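Local coordinates for probable 2-phosphosulfolactate phosphatase (Clostridium acetobutylicum, PDB 1VR0), which probably hydrolyses (2R)-O-phospho-3-sulfolactate to (2R)-3-sulfolactate and phosphate, with magnesium as its cofactor, at residues F168-M179 against T193-I204; R41-A49 against L131-E139. All coordinates share one frame; numbering follows the deposited sequence.

Interaction 1 of 2, residues F168-M179 against T193-I204; sequences FICSGYIINCVM and TAQYVYKTNEDI
Gly172 meets the backbone of Ala194 and Gln195 where helical segments 168-179 and 193-199 cross almost perpendicularly (-91°), their axes 7.0 Å apart. Gly172 has no side chain, and its bare CA lets Ala194 O and Tyr198 CB come close; it sets a C-H against Ala194 O at 3.5 Å.

Two CH-pi contacts flank the crossing. Ala194 CB lies over the centre of the Phe168 ring, 3.8 Å from the centroid, while Val197 CG2 reaches the edge of that ring. In the other contact Tyr173 CA stands over a face of the Tyr198 ring, 3.7 Å from its centroid and displaced toward the rim. With CG anti to its backbone N (chi1 166°), Tyr198 extends alongside Tyr173; the two side chains point the same way, but their rings are inclined at 45°.

Knobs-into-holes packing places Tyr198 among Ile169, Gly172, Tyr173 and Asn176, and Gln195 among Gly172, Ile175, Asn176 and selenomethionine Met179. Gln195 CG lies 3.7 Å from Met179 SE. Beyond the helix end, Ile169 CD1 touches Asn201 CB at 3.9 Å.

No clear hydrogen bond spans the interface. Asn201 ND2 donates in the carbonyl plane to Val197 O (3.0 Å), linking the chain just after the helix back to its last turn, and Tyr198 OH is bonded to Lys232.

Leu17 of strand 13-18 touches Phe168 and Ala194; helix 205-208 packs on Ile169 and Val197, and Thr193 of the second subunit touches Phe168 and Val197.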
loop_
_atom_site.group_PDB
_atom_site.type_symbol
_atom_site.label_atom_id
_atom_site.label_comp_id
_atom_site.label_asym_id
_atom_site.label_seq_id
_atom_site.Cartn_x
_atom_site.Cartn_y
_atom_site.Cartn_z
ATOM N N PHE A 168 7.140 6.746 -0.824
ATOM C CA PHE A 168 6.332 6.345 -1.953
ATOM C C PHE A 168 6.654 7.194 -3.176
ATOM O O PHE A 168 6.830 6.659 -4.278
ATOM C CB PHE A 168 4.862 6.482 -1.580
ATOM C CG PHE A 168 3.882 5.815 -2.543
ATOM C CD1 PHE A 168 3.784 4.435 -2.615
ATOM C CD2 PHE A 168 2.997 6.578 -3.305
ATOM C CE1 PHE A 168 2.859 3.823 -3.476
ATOM C CE2 PHE A 168 2.080 5.967 -4.150
ATOM C CZ PHE A 168 2.007 4.585 -4.226
ATOM N N ILE A 169 6.751 8.517 -3.003
ATOM C CA ILE A 169 7.027 9.371 -4.149
ATOM C C ILE A 169 8.448 9.141 -4.642
ATOM O O ILE A 169 8.732 9.213 -5.839
ATOM C CB ILE A 169 6.757 10.864 -3.855
ATOM C CG1 ILE A 169 6.821 11.681 -5.164
ATOM C CG2 ILE A 169 7.695 11.429 -2.816
ATOM C CD1 ILE A 169 6.149 13.083 -5.072
ATOM N N CYS A 170 9.347 8.869 -3.702
ATOM C CA CYS A 170 10.727 8.587 -4.034
ATOM C C CYS A 170 10.793 7.299 -4.839
ATOM O O CYS A 170 11.522 7.243 -5.803
ATOM C CB CYS A 170 11.554 8.458 -2.768
ATOM S SG CYS A 170 13.313 8.228 -3.132
ATOM N N SER A 171 9.990 6.294 -4.464
ATOM C CA SER A 171 9.856 5.082 -5.289
ATOM C C SER A 171 9.435 5.414 -6.700
ATOM O O SER A 171 9.973 4.898 -7.656
ATOM C CB SER A 171 8.817 4.139 -4.743
ATOM O OG SER A 171 9.084 3.777 -3.403
ATOM N N GLY A 172 8.443 6.279 -6.816
ATOM C CA GLY A 172 7.935 6.736 -8.096
ATOM C C GLY A 172 8.976 7.406 -8.950
ATOM O O GLY A 172 9.024 7.176 -10.146
ATOM N N TYR A 173 9.794 8.247 -8.334
ATOM C CA TYR A 173 10.860 8.916 -9.046
ATOM C C TYR A 173 11.815 7.911 -9.645
ATOM O O TYR A 173 12.233 8.049 -10.815
ATOM C CB TYR A 173 11.609 9.838 -8.086
ATOM C CG TYR A 173 12.912 10.357 -8.583
ATOM C CD1 TYR A 173 13.009 11.007 -9.808
ATOM C CD2 TYR A 173 14.059 10.254 -7.794
ATOM C CE1 TYR A 173 14.222 11.528 -10.229
ATOM C CE2 TYR A 173 15.259 10.769 -8.212
ATOM C CZ TYR A 173 15.344 11.397 -9.425
ATOM O OH TYR A 173 16.579 11.896 -9.829
ATOM N N ILE A 174 12.160 6.907 -8.845
ATOM C CA ILE A 174 13.131 5.913 -9.260
ATOM C C ILE A 174 12.553 5.043 -10.384
ATOM O O ILE A 174 13.236 4.754 -11.359
ATOM C CB ILE A 174 13.597 5.112 -8.046
ATOM C CG1 ILE A 174 14.422 6.047 -7.141
ATOM C CG2 ILE A 174 14.412 3.900 -8.456
ATOM C CD1 ILE A 174 14.987 5.444 -5.903
ATOM N N ILE A 175 11.293 4.649 -10.237
ATOM C CA ILE A 175 10.605 3.874 -11.250
ATOM C C ILE A 175 10.593 4.683 -12.551
ATOM O O ILE A 175 10.884 4.174 -13.617
ATOM C CB ILE A 175 9.187 3.535 -10.779
ATOM C CG1 ILE A 175 9.273 2.508 -9.652
ATOM C CG2 ILE A 175 8.321 3.023 -11.922
ATOM C CD1 ILE A 175 8.001 2.392 -8.824
ATOM N N ASN A 176 10.316 5.971 -12.441
ATOM C CA ASN A 176 10.315 6.833 -13.593
ATOM C C ASN A 176 11.641 6.853 -14.302
ATOM O O ASN A 176 11.685 6.893 -15.507
ATOM C CB ASN A 176 9.948 8.257 -13.200
ATOM C CG ASN A 176 9.431 9.045 -14.373
ATOM O OD1 ASN A 176 10.135 9.832 -14.970
ATOM N ND2 ASN A 176 8.208 8.768 -14.746
ATOM N N CYS A 177 12.717 6.868 -13.535
ATOM C CA CYS A 177 14.077 6.871 -14.070
ATOM C C CYS A 177 14.416 5.560 -14.760
ATOM O O CYS A 177 15.195 5.534 -15.731
ATOM C CB CYS A 177 15.082 7.104 -12.941
ATOM S SG CYS A 177 15.100 8.776 -12.194
ATOM N N VAL A 178 13.860 4.466 -14.245
ATOM C CA VAL A 178 13.995 3.181 -14.895
ATOM C C VAL A 178 13.277 3.226 -16.243
ATOM O O VAL A 178 13.804 2.745 -17.235
ATOM C CB VAL A 178 13.455 2.026 -14.037
ATOM C CG1 VAL A 178 13.366 0.721 -14.863
ATOM C CG2 VAL A 178 14.334 1.811 -12.821
HETATM N N MSE A 179 12.094 3.831 -16.260
HETATM C CA MSE A 179 11.313 3.950 -17.479
HETATM C C MSE A 179 11.993 4.822 -18.522
HETATM O O MSE A 179 11.876 4.559 -19.705
HETATM C CB MSE A 179 9.962 4.533 -17.189
HETATM C CG MSE A 179 9.134 3.678 -16.254
HETATM SE SE MSE A 179 7.297 4.456 -15.952
HETATM C CE MSE A 179 6.829 3.917 -18.069
ATOM N N THR A 193 1.068 3.363 -9.385
ATOM C CA THR A 193 0.508 4.453 -8.571
ATOM C C THR A 193 1.592 5.378 -8.010
ATOM O O THR A 193 1.459 6.596 -8.061
ATOM C CB THR A 193 -0.380 3.897 -7.447
ATOM O OG1 THR A 193 -1.381 3.020 -8.004
ATOM C CG2 THR A 193 -1.110 5.034 -6.687
ATOM N N ALA A 194 2.688 4.813 -7.512
ATOM C CA ALA A 194 3.825 5.619 -7.071
ATOM C C ALA A 194 4.350 6.471 -8.216
ATOM O O ALA A 194 4.555 7.668 -8.055
ATOM C CB ALA A 194 4.923 4.746 -6.562
ATOM N N GLN A 195 4.577 5.855 -9.371
ATOM C CA GLN A 195 5.089 6.574 -10.513
ATOM C C GLN A 195 4.148 7.717 -10.904
ATOM O O GLN A 195 4.595 8.801 -11.261
ATOM C CB GLN A 195 5.302 5.583 -11.663
ATOM C CG GLN A 195 6.080 6.128 -12.848
ATOM C CD GLN A 195 5.224 6.859 -13.822
ATOM O OE1 GLN A 195 4.011 6.584 -13.920
ATOM N NE2 GLN A 195 5.808 7.851 -14.526
ATOM N N TYR A 196 2.849 7.468 -10.796
ATOM C CA TYR A 196 1.831 8.462 -11.103
ATOM C C TYR A 196 1.924 9.664 -10.185
ATOM O O TYR A 196 1.861 10.821 -10.660
ATOM C CB TYR A 196 0.422 7.866 -11.001
ATOM C CG TYR A 196 -0.638 8.936 -11.089
ATOM C CD1 TYR A 196 -0.915 9.564 -12.295
ATOM C CD2 TYR A 196 -1.349 9.350 -9.948
ATOM C CE1 TYR A 196 -1.877 10.573 -12.376
ATOM C CE2 TYR A 196 -2.313 10.348 -10.024
ATOM C CZ TYR A 196 -2.571 10.963 -11.240
ATOM O OH TYR A 196 -3.518 11.974 -11.316
ATOM N N VAL A 197 2.079 9.386 -8.885
ATOM C CA VAL A 197 2.207 10.426 -7.872
ATOM C C VAL A 197 3.450 11.263 -8.154
ATOM O O VAL A 197 3.405 12.524 -8.084
ATOM C CB VAL A 197 2.297 9.823 -6.449
ATOM C CG1 VAL A 197 2.644 10.898 -5.412
ATOM C CG2 VAL A 197 1.004 9.153 -6.083
ATOM N N TYR A 198 4.556 10.579 -8.474
ATOM C CA TYR A 198 5.790 11.289 -8.820
ATOM C C TYR A 198 5.596 12.124 -10.086
ATOM O O TYR A 198 5.848 13.323 -10.091
ATOM C CB TYR A 198 6.985 10.350 -9.012
ATOM C CG TYR A 198 8.086 11.086 -9.685
ATOM C CD1 TYR A 198 8.860 11.986 -8.959
ATOM C CD2 TYR A 198 8.294 10.993 -11.078
ATOM C CE1 TYR A 198 9.844 12.749 -9.575
ATOM C CE2 TYR A 198 9.296 11.752 -11.702
ATOM C CZ TYR A 198 10.073 12.621 -10.937
ATOM O OH TYR A 198 11.078 13.398 -11.486
ATOM N N LYS A 199 5.155 11.473 -11.150
ATOM C CA LYS A 199 5.036 12.091 -12.477
ATOM C C LYS A 199 4.190 13.386 -12.389
ATOM O O LYS A 199 4.470 14.351 -13.077
ATOM C CB LYS A 199 4.441 11.004 -13.387
ATOM C CG LYS A 199 4.250 11.209 -14.876
ATOM C CD LYS A 199 3.085 10.182 -15.385
ATOM C CE LYS A 199 3.480 9.246 -16.613
ATOM N NZ LYS A 199 2.812 9.703 -17.899
ATOM N N THR A 200 3.211 13.435 -11.488
ATOM C CA THR A 200 2.366 14.626 -11.305
ATOM C C THR A 200 2.876 15.612 -10.244
ATOM O O THR A 200 2.184 16.544 -9.880
ATOM C CB THR A 200 0.890 14.222 -10.949
ATOM O OG1 THR A 200 0.892 13.248 -9.905
ATOM C CG2 THR A 200 0.188 13.628 -12.118
ATOM N N ASN A 201 4.097 15.410 -9.767
ATOM C CA ASN A 201 4.684 16.183 -8.685
ATOM C C ASN A 201 6.197 16.018 -8.773
ATOM O O ASN A 201 6.844 15.635 -7.807
ATOM C CB ASN A 201 4.183 15.599 -7.354
ATOM C CG ASN A 201 2.710 15.890 -7.079
ATOM O OD1 ASN A 201 2.397 16.957 -6.625
ATOM N ND2 ASN A 201 1.826 14.921 -7.302
ATOM N N GLU A 202 6.762 16.272 -9.945
ATOM C CA GLU A 202 8.180 15.987 -10.206
ATOM C C GLU A 202 9.173 16.628 -9.266
ATOM O O GLU A 202 10.256 16.098 -9.044
ATOM C CB GLU A 202 8.554 16.393 -11.625
ATOM C CG GLU A 202 8.209 15.288 -12.594
ATOM C CD GLU A 202 8.226 15.757 -14.017
ATOM O OE1 GLU A 202 9.037 16.679 -14.318
ATOM O OE2 GLU A 202 7.428 15.208 -14.826
ATOM N N ASP A 203 8.814 17.787 -8.747
ATOM C CA ASP A 203 9.691 18.537 -7.846
ATOM C C ASP A 203 9.791 17.806 -6.503
ATOM O O ASP A 203 10.647 18.119 -5.721
ATOM C CB ASP A 203 9.160 19.961 -7.612
ATOM C CG ASP A 203 7.820 19.966 -6.809
ATOM O OD1 ASP A 203 6.835 19.290 -7.232
ATOM O OD2 ASP A 203 7.761 20.617 -5.739
ATOM N N ILE A 204 8.880 16.879 -6.216
ATOM C CA ILE A 204 8.944 16.054 -4.999
ATOM C C ILE A 204 8.648 16.817 -3.699
ATOM O O ILE A 204 7.736 16.446 -2.975
ATOM C CB ILE A 204 10.280 15.281 -4.902
ATOM C CG1 ILE A 204 10.352 14.264 -6.038
ATOM C CG2 ILE A 204 10.390 14.543 -3.563
ATOM C CD1 ILE A 204 11.701 13.522 -6.186
#

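Interaction 2 of 2, residues R41-A49 against L131-E139; sequences RATSVITTA and LIGSVLNGE. With 3SL ((2R)-3-sulfolactic acid), chain E.
Thr43 turns OG1 between its backbone N and carbonyl carbon (chi1 54°), facing Gly133 O, whereas Thr47 has OG1 anti to its carbonyl carbon (chi1 -65°) and folds it back onto its own helix. Thr43 OG1 therefore donates to Gly133 O at 2.9 Å, tilted from the carbonyl plane, and accepts a bond from Asp38 N. Thr47 OG1 donates to Thr43 O, which also receives Thr47 N; the methyl CG2 of Thr47 is left to lie against the amide of Asn137, 3.8 Å from Asn137 CG.

That amide bridges back to the backbone at Ile132 and Ser134. Asn137 ND2 gives an almost straight bond to Ile132 O (3.1 Å, 170°), with the acceptor in the amide plane, and is also bonded to Leu237 O. Asn137 OD1 takes a weak bond from Ser134 N.

Helix 42-51 lies across the C-terminal end of strand 129-133, which runs parallel to neighbouring strand 33-37 in the seven-stranded mixed sheet; a type I turn, Val135 to Gly138, then leads into helix 138-148. Asp38, a magnesium ligand, follows strand 33-37, so Thr43, bonded to Asp38 N, probably belongs to the second shell of the metal site.

Apolar contacts lie on both sides of these polar groups. Ile132 CG2 meets Thr43 CG2 at 3.7 Å and Ile46 CG2 at longer range, while Leu136 CD1 rests beside Ser44 CB. A water donates to Ser44 OG (2.8 Å), which is also hydrogen-bonded to Met39 O, and weakly accepts from Val135 N.

At the N-cap of the helix, Arg41 meets the sulfonate of sulfolactate edge-on, in its guanidinium plane: NE donates to O2S (3.0 Å) and NH1 to O3S (3.0 Å), while NH2 forms a salt bridge with Asp225.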
loop_
_atom_site.group_PDB
_atom_site.type_symbol
_atom_site.label_atom_id
_atom_site.label_comp_id
_atom_site.label_asym_id
_atom_site.label_seq_id
_atom_site.Cartn_x
_atom_site.Cartn_y
_atom_site.Cartn_z
ATOM N N ARG A 41 15.240 9.725 7.053
ATOM C CA ARG A 41 16.523 10.132 6.463
ATOM C C ARG A 41 17.545 9.018 6.274
ATOM O O ARG A 41 18.587 9.264 5.657
ATOM C CB ARG A 41 17.193 11.212 7.332
ATOM C CG ARG A 41 16.443 12.540 7.430
ATOM C CD ARG A 41 16.976 13.394 8.569
ATOM N NE ARG A 41 16.636 12.840 9.890
ATOM C CZ ARG A 41 17.192 13.216 11.043
ATOM N NH1 ARG A 41 16.819 12.655 12.178
ATOM N NH2 ARG A 41 18.115 14.161 11.079
ATOM N N ALA A 42 17.264 7.806 6.752
ATOM C CA ALA A 42 18.293 6.728 6.807
ATOM C C ALA A 42 19.013 6.413 5.487
ATOM O O ALA A 42 20.223 6.314 5.481
ATOM C CB ALA A 42 17.738 5.438 7.393
ATOM N N THR A 43 18.292 6.251 4.380
ATOM C CA THR A 43 18.957 5.921 3.138
ATOM C C THR A 43 19.601 7.132 2.504
ATOM O O THR A 43 20.501 6.974 1.684
ATOM C CB THR A 43 18.059 5.233 2.120
ATOM O OG1 THR A 43 16.885 6.010 1.874
ATOM C CG2 THR A 43 17.676 3.887 2.638
ATOM N N SER A 44 19.156 8.333 2.878
ATOM C CA SER A 44 19.851 9.556 2.473
ATOM C C SER A 44 21.174 9.679 3.225
ATOM O O SER A 44 22.166 10.138 2.652
ATOM C CB SER A 44 18.975 10.782 2.707
ATOM O OG SER A 44 17.849 10.691 1.857
ATOM N N VAL A 45 21.175 9.252 4.488
ATOM C CA VAL A 45 22.398 9.207 5.270
ATOM C C VAL A 45 23.375 8.166 4.681
ATOM O O VAL A 45 24.508 8.467 4.345
ATOM C CB VAL A 45 22.127 8.891 6.752
ATOM C CG1 VAL A 45 23.369 8.426 7.403
ATOM C CG2 VAL A 45 21.556 10.118 7.488
ATOM N N ILE A 46 22.932 6.945 4.542
ATOM C CA ILE A 46 23.803 5.905 4.032
ATOM C C ILE A 46 24.442 6.322 2.692
ATOM O O ILE A 46 25.653 6.189 2.511
ATOM C CB ILE A 46 23.061 4.584 3.885
ATOM C CG1 ILE A 46 22.732 4.036 5.270
ATOM C CG2 ILE A 46 23.900 3.575 3.114
ATOM C CD1 ILE A 46 21.473 3.243 5.313
ATOM N N THR A 47 23.612 6.814 1.781
ATOM C CA THR A 47 24.042 7.235 0.476
ATOM C C THR A 47 25.105 8.348 0.557
ATOM O O THR A 47 26.116 8.308 -0.132
ATOM C CB THR A 47 22.824 7.743 -0.324
ATOM O OG1 THR A 47 21.924 6.655 -0.550
ATOM C CG2 THR A 47 23.257 8.304 -1.683
ATOM N N THR A 48 24.855 9.338 1.409
ATOM C CA THR A 48 25.742 10.459 1.561
ATOM C C THR A 48 27.090 10.017 2.183
ATOM O O THR A 48 28.179 10.350 1.680
ATOM C CB THR A 48 25.052 11.556 2.400
ATOM O OG1 THR A 48 23.905 12.034 1.694
ATOM C CG2 THR A 48 25.987 12.728 2.683
ATOM N N ALA A 49 27.006 9.257 3.254
ATOM C CA ALA A 49 28.171 8.843 3.966
ATOM C C ALA A 49 29.131 8.070 3.075
ATOM O O ALA A 49 30.337 8.371 3.045
ATOM C CB ALA A 49 27.755 8.003 5.139
ATOM N N LEU A 131 19.804 -3.005 -2.917
ATOM C CA LEU A 131 20.308 -1.669 -3.221
ATOM C C LEU A 131 19.782 -0.635 -2.263
ATOM O O LEU A 131 18.687 -0.757 -1.748
ATOM C CB LEU A 131 19.885 -1.251 -4.629
ATOM C CG LEU A 131 20.270 -2.210 -5.756
ATOM C CD1 LEU A 131 19.797 -1.646 -7.097
ATOM C CD2 LEU A 131 21.789 -2.475 -5.794
ATOM N N ILE A 132 20.550 0.413 -2.034
ATOM C CA ILE A 132 20.102 1.474 -1.151
ATOM C C ILE A 132 19.769 2.664 -2.004
ATOM O O ILE A 132 20.620 3.144 -2.726
ATOM C CB ILE A 132 21.180 1.879 -0.141
ATOM C CG1 ILE A 132 21.607 0.666 0.706
ATOM C CG2 ILE A 132 20.666 2.997 0.712
ATOM C CD1 ILE A 132 20.452 -0.093 1.391
ATOM N N GLY A 133 18.526 3.132 -1.918
ATOM C CA GLY A 133 18.064 4.204 -2.774
ATOM C C GLY A 133 17.492 5.387 -2.039
ATOM O O GLY A 133 17.030 5.289 -0.904
ATOM N N SER A 134 17.536 6.526 -2.714
ATOM C CA SER A 134 17.092 7.796 -2.146
ATOM C C SER A 134 16.879 8.709 -3.319
ATOM O O SER A 134 17.248 8.365 -4.462
ATOM C CB SER A 134 18.181 8.361 -1.228
ATOM O OG SER A 134 19.404 8.634 -1.937
ATOM N N VAL A 135 16.355 9.896 -3.058
ATOM C CA VAL A 135 16.276 10.912 -4.125
ATOM C C VAL A 135 17.662 11.257 -4.647
ATOM O O VAL A 135 17.859 11.468 -5.848
ATOM C CB VAL A 135 15.541 12.209 -3.649
ATOM C CG1 VAL A 135 15.384 13.215 -4.786
ATOM C CG2 VAL A 135 14.188 11.865 -3.134
ATOM N N LEU A 136 18.615 11.313 -3.731
ATOM C CA LEU A 136 19.975 11.757 -4.049
ATOM C C LEU A 136 20.653 10.882 -5.085
ATOM O O LEU A 136 21.414 11.390 -5.885
ATOM C CB LEU A 136 20.832 11.745 -2.786
ATOM C CG LEU A 136 20.364 12.592 -1.617
ATOM C CD1 LEU A 136 21.028 12.098 -0.336
ATOM C CD2 LEU A 136 20.662 14.046 -1.906
ATOM N N ASN A 137 20.404 9.569 -5.049
ATOM C CA ASN A 137 21.011 8.649 -6.021
ATOM C C ASN A 137 20.008 7.906 -6.908
ATOM O O ASN A 137 20.323 6.856 -7.469
ATOM C CB ASN A 137 21.969 7.673 -5.324
ATOM C CG ASN A 137 21.261 6.635 -4.487
ATOM O OD1 ASN A 137 20.086 6.769 -4.188
ATOM N ND2 ASN A 137 21.978 5.588 -4.115
ATOM N N GLY A 138 18.828 8.490 -7.070
ATOM C CA GLY A 138 17.740 7.882 -7.837
ATOM C C GLY A 138 18.122 7.472 -9.241
ATOM O O GLY A 138 17.926 6.328 -9.615
ATOM N N GLU A 139 18.705 8.386 -10.005
ATOM C CA GLU A 139 19.128 8.063 -11.360
ATOM C C GLU A 139 20.135 6.907 -11.375
ATOM O O GLU A 139 20.024 5.970 -12.182
ATOM C CB GLU A 139 19.742 9.290 -12.055
ATOM C CG GLU A 139 18.780 10.442 -12.351
ATOM C CD GLU A 139 17.925 10.247 -13.620
ATOM O OE1 GLU A 139 18.105 9.265 -14.356
ATOM O OE2 GLU A 139 17.061 11.097 -13.908
HETATM O O11 3SL E . 10.676 9.207 13.427
HETATM C C1 3SL E . 11.542 9.983 12.975
HETATM O O12 3SL E . 11.469 11.238 12.991
HETATM C C2 3SL E . 12.739 9.345 12.379
HETATM O O2 3SL E . 12.284 8.214 11.639
HETATM C C3 3SL E . 13.438 10.385 11.527
HETATM S S 3SL E . 14.653 9.719 10.610
HETATM O O3S 3SL E . 15.955 9.971 11.250
HETATM O O1S 3SL E . 14.388 8.310 10.157
HETATM O O2S 3SL E . 14.773 10.535 9.396
HETATM O O HOH W 1 16.999 11.465 -0.689
#

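From the N terminus, interaction 2 comes first: after strand 33-37, residues 41-49 are met again by 131-139. The 81 residues between them include the whole parallel sheet of strands 56-59, 77-81 and 109-113. Interaction 1 opens only after that contact has closed, and its short loop of 13 residues carries edge strand 185-187. The two are in series, neither nested nor crossing, with centres about 16 Å apart. They nevertheless touch: Cys170 and Tyr173 pack on Val135, and Cys177 on Glu139. Segments 131-139 and 168-179 therefore join the helix beside the sulfolactate pocket to the helical pair packed on strand 13-18.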